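Local atomic coordinates of putative oxidoreductase (PDB entry 3IV4), a protein that probably acts as a thiol-disulfide oxidoreductase of the monothiol bacilliredoxin type, built on a thioredoxin fold. Residues I38-A42 / E81-A85. Sequence-based numbering, arbitrary orientation.
Sequences ISANA and ESPQA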
loop_
_atom_site.group_PDB
_atom_site.type_symbol
_atom_site.label_atom_id
_atom_site.label_comp_id
_atom_site.label_asym_id
_atom_site.label_seq_id
_atom_site.Cartn_x
_atom_site.Cartn_y
_atom_site.Cartn_z
ATOM N N ILE A 38 0.414 -11.624 -9.810
ATOM C CA ILE A 38 -0.268 -11.585 -8.510
ATOM C C ILE A 38 -0.226 -10.159 -7.946
ATOM O O ILE A 38 -1.223 -9.634 -7.427
ATOM C CB ILE A 38 0.328 -12.608 -7.493
ATOM C CG1 ILE A 38 0.133 -14.034 -8.000
ATOM C CG2 ILE A 38 -0.319 -12.426 -6.106
ATOM C CD1 ILE A 38 1.034 -15.078 -7.348
ATOM N N SER A 39 0.923 -9.511 -8.070
ATOM C CA SER A 39 1.045 -8.126 -7.636
ATOM C C SER A 39 0.177 -7.174 -8.465
ATOM O O SER A 39 -0.484 -6.276 -7.914
ATOM C CB SER A 39 2.512 -7.677 -7.652
ATOM O OG SER A 39 2.670 -6.543 -6.815
ATOM N N ALA A 40 0.156 -7.365 -9.784
ATOM C CA ALA A 40 -0.721 -6.547 -10.623
ATOM C C ALA A 40 -2.190 -6.698 -10.245
ATOM O O ALA A 40 -2.924 -5.717 -10.268
ATOM C CB ALA A 40 -0.533 -6.923 -12.098
ATOM N N ASN A 41 -2.618 -7.918 -9.917
ATOM C CA ASN A 41 -4.001 -8.137 -9.460
ATOM C C ASN A 41 -4.269 -7.343 -8.178
ATOM O O ASN A 41 -5.308 -6.678 -8.042
ATOM C CB ASN A 41 -4.241 -9.634 -9.205
ATOM C CG ASN A 41 -4.336 -10.451 -10.483
ATOM O OD1 ASN A 41 -4.583 -9.916 -11.559
ATOM N ND2 ASN A 41 -4.148 -11.768 -10.362
ATOM N N ALA A 42 -3.330 -7.404 -7.232
ATOM C CA ALA A 42 -3.448 -6.615 -5.996
ATOM C C ALA A 42 -3.465 -5.097 -6.233
ATOM O O ALA A 42 -4.233 -4.379 -5.605
ATOM C CB ALA A 42 -2.347 -6.997 -5.017
ATOM N N GLU A 81 6.657 -9.292 2.136
ATOM C CA GLU A 81 6.033 -10.064 1.054
ATOM C C GLU A 81 5.770 -9.082 -0.060
ATOM O O GLU A 81 5.750 -7.868 0.159
ATOM C CB GLU A 81 4.686 -10.677 1.458
ATOM C CG GLU A 81 4.719 -11.571 2.685
ATOM C CD GLU A 81 5.269 -12.957 2.420
ATOM O OE1 GLU A 81 5.547 -13.322 1.251
ATOM O OE2 GLU A 81 5.414 -13.692 3.416
ATOM N N SER A 82 5.520 -9.615 -1.252
ATOM C CA SER A 82 5.007 -8.788 -2.328
ATOM C C SER A 82 4.019 -9.598 -3.166
ATOM O O SER A 82 4.308 -10.739 -3.542
ATOM C CB SER A 82 6.134 -8.212 -3.171
ATOM O OG SER A 82 5.617 -7.214 -4.023
ATOM N N PRO A 83 2.833 -9.038 -3.434
ATOM C CA PRO A 83 2.341 -7.743 -2.990
ATOM C C PRO A 83 1.957 -7.800 -1.510
ATOM O O PRO A 83 1.590 -8.853 -1.006
ATOM C CB PRO A 83 1.097 -7.539 -3.851
ATOM C CG PRO A 83 0.579 -8.909 -4.080
ATOM C CD PRO A 83 1.811 -9.772 -4.208
ATOM N N GLN A 84 1.984 -6.653 -0.843
ATOM C CA GLN A 84 1.674 -6.597 0.583
ATOM C C GLN A 84 1.083 -5.242 0.874
ATOM O O GLN A 84 1.667 -4.224 0.516
ATOM C CB GLN A 84 2.947 -6.823 1.389
ATOM C CG GLN A 84 2.725 -6.950 2.880
ATOM C CD GLN A 84 4.030 -7.348 3.582
ATOM O OE1 GLN A 84 5.082 -6.737 3.351
ATOM N NE2 GLN A 84 3.972 -8.398 4.406
ATOM N N ALA A 85 -0.066 -5.209 1.537
ATOM C CA ALA A 85 -0.727 -3.934 1.776
ATOM C C ALA A 85 -0.836 -3.683 3.263
ATOM O O ALA A 85 -0.996 -4.628 4.044
ATOM C CB ALA A 85 -2.118 -3.921 1.124
#
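The ring of P83 presses against the first turn of helix 37-53 and touches I38, S39 and A42, residues that line one side of that turn. Its CG tip meets the methyl of A42, with CG 3.6 Å from A42 CB, and the same methyl also lies near P83 CB. Alanine suits this place because its single short carbon lets the ring come close to the helix backbone; P83 CG lies 3.7 Å from S39 CA. Next to CG, on the nitrogen side of the ring, P83 CD is 3.9 Å from I38 CG2. The I38 side chain crosses the proline at about a right angle: branching at CB lets CG2, anti to the backbone N, brush the ring, while CG1 (chi1 -63°) lies beside that N and carries the longer branch away from the ring.

The peptide bond before P83 is cis, a form proline adopts more readily than other residues, and its compact apolar ring fits against the helix turn. A cis-proline ahead of the strand 84-89, facing the start of the helix that follows strand 26-32, is a hallmark of the thioredoxin fold. In thioredoxin-fold oxidoreductases the corresponding proline borders the active site, and a similar placement is likely here.

S39 sets its hydroxyl alongside the ring, OG being 3.5 Å from P83 CB. This is a van der Waals approach: the polar needs of that buried oxygen are met by hydrogen bonds with H32 and S33. The OG of S82 is 4.1 Å from S39 OG, too far for a bond, and hydrogen-bonds instead to the S33 hydroxyl, so a small serine on each segment reaches the same neighbouring residue.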